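Local coordinates for protein quinoline 2-oxidoreductase large subunit (Pseudomonas putida, PDB 1T3Q) that carries the molybdenum and pterin cytosine dinucleotide site of a molybdenum hydroxylase that probably oxidises quinoline at carbon 2, at residues E148-G153 with V360-C365; G163-R168 with E356-A361; I491-K496 with A608-D613. All coordinates share one frame; numbering follows the deposited sequence.

Overall arrangement
Contacts 1 and 2 are neighbours that share Val360 and Ala361, with centres about 9 Å apart. Contact 2 joins strand 165-170 to strand 352-360, and contact 1 lays helix 147-152, which precedes strand 165-170 in the chain, against the end of strand 352-360. A probable hydrogen bond from Asn164 ND2 to Ala150 O ties them together. Contact 3 lies across the chain's centre, its centre about 63 Å from that of contact 1 and 58 Å from that of contact 2. No residue of the three contacts lines the molybdenum pocket, though Tyr370 and Arg371 of that pocket follow soon after segment 360-365. Contact 3 faces the second subunit.

Contact 1. Residues E148-G153 with V360-C365; sequences EAALEG and VATNKC
Val360 holds CG1 anti to its carbonyl carbon (chi1 -62°) and CG2 between the backbone N and that carbon, and this splits its two methyls between neighbouring residues of helix 147-152. Val360 CG2 lies 3.9 Å from Ala150 CB, while CG1 meets Leu151 CD1. The Leu151 side chain crosses that of Val360 at about a right angle, and its chi1 of -110° is far from any staggered position. Since Leu151 CD1 to Val360 CG1 is only 3.3 Å, tighter than normal carbon contact, the exact place of this methyl is doubtful. The CB of Ala150 points toward segment 360-365 and also lies 3.6 Å from Ala361 O. Thr362 adds a marginal contact through CG2, 4.3 Å from Ala150 CB, its hydroxyl OG1 being engaged instead by Asp322. No hydrogen bond crosses, and methyl groups carry most of the contact. Asn363 sits at the centre of an inverse gamma turn, and its OD1 accepts a hydrogen bond from Val144 N, just ahead of the helix. Leu151 also reaches Val165 and Ile320. The arrangement is that of a short helix packed on the face of a mixed beta sheet, where strand 352-360 runs out into a loop.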
# COMPACT_ATOMS: atom_id res chain seq x y z
N GLU B 148 -38.23 -28.38 15.13
CA GLU B 148 -39.21 -29.46 15.25
C GLU B 148 -39.01 -30.50 14.15
O GLU B 148 -38.89 -31.69 14.43
CB GLU B 148 -40.63 -28.89 15.18
N ALA B 149 -38.96 -30.03 12.91
CA ALA B 149 -38.78 -30.90 11.76
C ALA B 149 -37.43 -31.60 11.80
O ALA B 149 -37.32 -32.77 11.45
CB ALA B 149 -38.91 -30.10 10.47
N ALA B 150 -36.39 -30.88 12.22
CA ALA B 150 -35.06 -31.47 12.28
C ALA B 150 -34.99 -32.62 13.29
O ALA B 150 -34.31 -33.60 13.08
CB ALA B 150 -34.03 -30.40 12.64
N LEU B 151 -35.73 -32.48 14.39
CA LEU B 151 -35.74 -33.50 15.43
C LEU B 151 -36.75 -34.62 15.23
O LEU B 151 -36.52 -35.75 15.67
CB LEU B 151 -36.00 -32.83 16.79
CG LEU B 151 -34.89 -32.73 17.83
CD1 LEU B 151 -33.52 -32.77 17.20
CD2 LEU B 151 -35.10 -31.44 18.61
N GLU B 152 -37.86 -34.33 14.57
CA GLU B 152 -38.89 -35.35 14.39
C GLU B 152 -39.20 -35.74 12.94
O GLU B 152 -39.88 -36.73 12.71
CB GLU B 152 -40.18 -34.89 15.07
N GLY B 153 -38.70 -34.96 11.99
CA GLY B 153 -38.97 -35.25 10.59
C GLY B 153 -38.07 -36.28 9.93
O GLY B 153 -37.07 -36.71 10.50
N VAL B 360 -29.13 -28.55 16.07
CA VAL B 360 -29.62 -29.29 14.92
C VAL B 360 -29.42 -28.55 13.61
O VAL B 360 -29.53 -27.32 13.55
CB VAL B 360 -31.12 -29.63 15.04
CG1 VAL B 360 -31.35 -30.51 16.25
CG2 VAL B 360 -31.95 -28.34 15.15
N ALA B 361 -29.11 -29.31 12.57
CA ALA B 361 -28.91 -28.74 11.25
C ALA B 361 -30.26 -28.50 10.59
O ALA B 361 -31.18 -29.32 10.72
CB ALA B 361 -28.07 -29.69 10.40
N THR B 362 -30.38 -27.37 9.91
CA THR B 362 -31.60 -27.01 9.21
C THR B 362 -31.15 -26.43 7.87
O THR B 362 -29.98 -26.06 7.72
CB THR B 362 -32.40 -25.93 9.97
OG1 THR B 362 -31.58 -24.76 10.14
CG2 THR B 362 -32.83 -26.43 11.34
N ASN B 363 -32.04 -26.36 6.90
CA ASN B 363 -31.66 -25.82 5.61
C ASN B 363 -31.80 -24.30 5.59
O ASN B 363 -32.68 -23.74 4.94
CB ASN B 363 -32.49 -26.48 4.50
CG ASN B 363 -32.09 -27.94 4.29
OD1 ASN B 363 -32.86 -28.85 4.57
ND2 ASN B 363 -30.87 -28.15 3.81
N LYS B 364 -30.91 -23.65 6.34
CA LYS B 364 -30.86 -22.20 6.46
C LYS B 364 -29.39 -21.85 6.49
O LYS B 364 -28.54 -22.73 6.59
CB LYS B 364 -31.52 -21.76 7.76
CG LYS B 364 -32.97 -22.21 7.90
CD LYS B 364 -33.52 -21.89 9.28
CE LYS B 364 -34.94 -22.42 9.42
NZ LYS B 364 -35.55 -22.09 10.72
N CYS B 365 -29.06 -20.56 6.42
CA CYS B 365 -27.65 -20.24 6.46
C CYS B 365 -27.16 -20.62 7.86
O CYS B 365 -27.94 -20.63 8.82
CB CYS B 365 -27.41 -18.76 6.18
SG CYS B 365 -27.77 -17.71 7.56

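Contact 2. Residues G163-R168 with E356-A361; sequences GNVVSR and ESIAVA. With SO4 (sulfate ion), chain K.
Strands 165-168 and 356-360 run antiparallel, their directions 166° apart, and a classic beta bulge in which Val166 and Ser167 both face Ala359 shifts the register by one residue. Ala359 O takes Ser167 N at 3.3 Å and, weakly, Val166 N, so one carbonyl serves the whole bulge. Ala359 N returns a bond to Ser167 O at 2.8 Å, and Ala361 N donates to Asn164 O at 2.7 Å. Val166 CG2 packs on Ala361 CB at 3.9 Å. Val165, Arg168, Ile358 and Val360 share one face of the sheet, which helix 147-152 covers at the valine end. At the other end Arg168, extended from CG to NE, gives NE to Glu356 OE1 at 2.7 Å in a salt bridge. The carboxylate lies at the guanidinium edge, yet its oxygen is met from above the carboxylate plane, the two planes being 44° apart. An alanine at Glu356 would probably leave Arg168 NE without this acceptor and the guanidinium freer to turn. A sulfate, probably from the crystallisation liquor, accepts from Arg168 NH1 through O4 but sits too close to Arg168 NH2, so its position is doubtful. Ile358 CD1 lies over one guanidinium face, 3.6 Å from Arg168 NH2.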
# COMPACT_ATOMS: atom_id res chain seq x y z
N GLY B 163 -27.99 -37.88 10.45
CA GLY B 163 -29.08 -37.29 11.19
C GLY B 163 -28.89 -35.79 11.28
O GLY B 163 -27.86 -35.26 10.85
N ASN B 164 -29.87 -35.09 11.85
CA ASN B 164 -29.78 -33.64 11.95
C ASN B 164 -29.19 -33.11 13.25
O ASN B 164 -28.97 -31.91 13.39
CB ASN B 164 -31.16 -33.02 11.74
CG ASN B 164 -31.72 -33.31 10.36
OD1 ASN B 164 -31.02 -33.16 9.35
ND2 ASN B 164 -32.98 -33.71 10.30
N VAL B 165 -28.92 -33.99 14.21
CA VAL B 165 -28.35 -33.54 15.47
C VAL B 165 -26.84 -33.38 15.34
O VAL B 165 -26.08 -34.36 15.36
CB VAL B 165 -28.67 -34.51 16.62
CG1 VAL B 165 -28.06 -33.99 17.92
CG2 VAL B 165 -30.19 -34.65 16.76
N VAL B 166 -26.40 -32.14 15.18
CA VAL B 166 -24.98 -31.83 15.04
C VAL B 166 -24.24 -32.05 16.36
O VAL B 166 -23.10 -32.52 16.37
CB VAL B 166 -24.78 -30.37 14.57
CG1 VAL B 166 -23.31 -29.98 14.65
CG2 VAL B 166 -25.28 -30.23 13.14
N SER B 167 -24.88 -31.70 17.47
CA SER B 167 -24.26 -31.88 18.77
C SER B 167 -25.29 -31.96 19.87
O SER B 167 -26.32 -31.29 19.84
CB SER B 167 -23.28 -30.74 19.07
OG SER B 167 -22.65 -30.94 20.33
N ARG B 168 -25.00 -32.80 20.86
CA ARG B 168 -25.89 -33.01 21.98
C ARG B 168 -25.04 -33.24 23.22
O ARG B 168 -24.31 -34.22 23.30
CB ARG B 168 -26.75 -34.23 21.69
CG ARG B 168 -27.84 -34.51 22.69
CD ARG B 168 -28.79 -35.53 22.10
NE ARG B 168 -30.14 -35.33 22.62
CZ ARG B 168 -31.24 -35.52 21.90
NH1 ARG B 168 -31.16 -35.92 20.64
NH2 ARG B 168 -32.42 -35.31 22.46
N GLU B 356 -29.50 -29.78 29.05
CA GLU B 356 -29.02 -30.44 27.86
C GLU B 356 -28.99 -29.41 26.74
O GLU B 356 -29.88 -28.57 26.63
CB GLU B 356 -29.94 -31.59 27.46
CG GLU B 356 -29.37 -32.45 26.33
CD GLU B 356 -30.30 -33.57 25.90
OE1 GLU B 356 -29.83 -34.51 25.22
OE2 GLU B 356 -31.50 -33.51 26.23
N SER B 357 -27.95 -29.49 25.92
CA SER B 357 -27.76 -28.60 24.80
C SER B 357 -27.86 -29.42 23.51
O SER B 357 -27.15 -30.41 23.35
CB SER B 357 -26.38 -27.94 24.88
OG SER B 357 -26.12 -27.16 23.73
N ILE B 358 -28.73 -29.00 22.60
CA ILE B 358 -28.91 -29.70 21.33
C ILE B 358 -28.78 -28.72 20.16
O ILE B 358 -29.45 -27.68 20.14
CB ILE B 358 -30.31 -30.35 21.23
CG1 ILE B 358 -30.57 -31.24 22.44
CG2 ILE B 358 -30.42 -31.16 19.94
CD1 ILE B 358 -32.01 -31.70 22.55
N ALA B 359 -27.92 -29.05 19.21
CA ALA B 359 -27.72 -28.21 18.03
C ALA B 359 -28.17 -29.05 16.83
O ALA B 359 -27.65 -30.14 16.62
CB ALA B 359 -26.24 -27.84 17.88
N VAL B 360 -29.13 -28.55 16.07
CA VAL B 360 -29.62 -29.29 14.92
C VAL B 360 -29.42 -28.55 13.61
O VAL B 360 -29.53 -27.32 13.55
CB VAL B 360 -31.12 -29.63 15.04
CG1 VAL B 360 -31.35 -30.51 16.25
CG2 VAL B 360 -31.95 -28.34 15.15
N ALA B 361 -29.11 -29.31 12.57
CA ALA B 361 -28.91 -28.74 11.25
C ALA B 361 -30.26 -28.50 10.59
O ALA B 361 -31.18 -29.32 10.72
CB ALA B 361 -28.07 -29.69 10.40
S SO4 K . -35.16 -35.57 21.67
O1 SO4 K . -34.98 -36.62 22.70
O2 SO4 K . -36.60 -35.46 21.34
O3 SO4 K . -34.68 -34.28 22.19
O4 SO4 K . -34.40 -35.93 20.46

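Contact 3. Residues I491-K496 with A608-D613; sequences IDPTGK and AAYFAD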
# COMPACT_ATOMS: atom_id res chain seq x y z
N ILE B 491 10.76 0.28 21.55
CA ILE B 491 10.98 1.62 22.06
C ILE B 491 11.85 2.22 20.98
O ILE B 491 12.97 1.77 20.76
CB ILE B 491 11.75 1.62 23.39
CG1 ILE B 491 10.97 0.85 24.46
CG2 ILE B 491 11.97 3.07 23.84
CD1 ILE B 491 11.68 0.75 25.80
N ASP B 492 11.33 3.22 20.28
CA ASP B 492 12.10 3.87 19.23
C ASP B 492 13.25 4.67 19.86
O ASP B 492 13.14 5.11 21.01
CB ASP B 492 11.16 4.74 18.39
CG ASP B 492 10.05 3.91 17.75
OD1 ASP B 492 10.37 3.10 16.86
OD2 ASP B 492 8.88 4.06 18.15
N PRO B 493 14.36 4.85 19.13
CA PRO B 493 15.54 5.59 19.59
C PRO B 493 15.29 6.92 20.30
O PRO B 493 15.95 7.22 21.30
CB PRO B 493 16.36 5.76 18.32
CG PRO B 493 16.05 4.51 17.56
CD PRO B 493 14.55 4.38 17.75
N THR B 494 14.35 7.71 19.80
CA THR B 494 14.07 9.00 20.42
C THR B 494 13.19 8.91 21.66
O THR B 494 12.83 9.93 22.26
CB THR B 494 13.41 9.98 19.42
OG1 THR B 494 12.17 9.44 18.95
CG2 THR B 494 14.34 10.21 18.23
N GLY B 495 12.83 7.69 22.05
CA GLY B 495 12.00 7.51 23.23
C GLY B 495 10.52 7.33 22.97
O GLY B 495 9.73 7.28 23.91
N LYS B 496 10.13 7.25 21.70
CA LYS B 496 8.73 7.05 21.37
C LYS B 496 8.48 5.54 21.40
O LYS B 496 9.43 4.76 21.45
CB LYS B 496 8.41 7.65 20.00
CG LYS B 496 8.64 9.16 19.93
CD LYS B 496 7.88 9.88 21.03
CE LYS B 496 7.95 11.40 20.89
NZ LYS B 496 9.34 11.93 20.95
N ALA B 608 21.03 6.03 24.90
CA ALA B 608 22.25 5.31 25.24
C ALA B 608 22.15 3.82 24.90
O ALA B 608 23.13 3.21 24.49
CB ALA B 608 22.57 5.49 26.74
N ALA B 609 20.97 3.24 25.09
CA ALA B 609 20.78 1.83 24.79
C ALA B 609 21.06 1.57 23.31
O ALA B 609 21.70 0.57 22.95
CB ALA B 609 19.35 1.39 25.13
N TYR B 610 20.60 2.47 22.46
CA TYR B 610 20.80 2.34 21.03
C TYR B 610 22.17 2.74 20.53
O TYR B 610 22.81 2.00 19.78
CB TYR B 610 19.78 3.20 20.25
CG TYR B 610 18.45 2.53 19.99
CD1 TYR B 610 17.40 2.65 20.89
CD2 TYR B 610 18.26 1.76 18.85
CE1 TYR B 610 16.18 2.02 20.66
CE2 TYR B 610 17.05 1.12 18.60
CZ TYR B 610 16.02 1.25 19.51
OH TYR B 610 14.83 0.61 19.27
N PHE B 611 22.63 3.91 20.97
CA PHE B 611 23.87 4.47 20.47
C PHE B 611 25.06 4.75 21.40
O PHE B 611 25.97 5.45 20.99
CB PHE B 611 23.52 5.78 19.74
CG PHE B 611 22.33 5.66 18.84
CD1 PHE B 611 21.21 6.47 19.03
CD2 PHE B 611 22.32 4.76 17.78
CE1 PHE B 611 20.10 6.38 18.18
CE2 PHE B 611 21.22 4.66 16.93
CZ PHE B 611 20.11 5.47 17.13
N ALA B 612 25.06 4.22 22.62
CA ALA B 612 26.18 4.46 23.52
C ALA B 612 26.67 3.16 24.15
O ALA B 612 26.50 2.92 25.34
CB ALA B 612 25.79 5.46 24.60
N ASP B 613 27.28 2.34 23.31
CA ASP B 613 27.85 1.04 23.65
C ASP B 613 28.62 1.00 24.98
O ASP B 613 28.53 0.02 25.73
CB ASP B 613 28.76 0.63 22.48
CG ASP B 613 29.47 -0.67 22.72
OD1 ASP B 613 30.36 -0.72 23.59
OD2 ASP B 613 29.14 -1.65 22.01
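A beta hairpin turn packs here against the C-terminal end of a helix, at the border with the second subunit. Strands 486-491 and 497-501 are joined through a type I turn from Asp492 to Gly495, in which Gly495 N bonds to Asp492 O. Asp492 N in turn donates to Lys496 O, and Gly495 has a positive phi, the pattern of a type I turn with a G1 bulge. Pro493, at the second position of the turn, projects its ring against Tyr610 and Phe611 at the end of helix 602-611. Pro493 CG stands over the centre of the Tyr610 ring, 3.6 Å from the centroid and 8° off the ring normal, a CH-pi contact made almost squarely on the face. The same tyrosine is held at its tip: Tyr610 OH donates to Ile491 O at 2.7 Å. The C=O...O angle is 154°, with the hydroxyl tilted 22° from the carbonyl plane. Ile491 O lies near the plane of the ring at its edge, and the bond and the proline together would limit rotation of the ring. Phe611, its CG anti to the carbonyl carbon (chi1 -44°) and beside the backbone N, brings CE1 to within 3.8 Å of Pro493 CB. Tyr540 of the second subunit packs on both Pro493 and Phe611, and Asp492, bonded to Thr498 within its own chain, also forms a salt bridge with Arg230 of that subunit. The turn and the helix end thus present a joint surface to the dimer partner. Within the helix end the two aromatic residues also touch each other, with Tyr610 CB lying 3.6 Å above the plane of the Phe611 ring, over its centre.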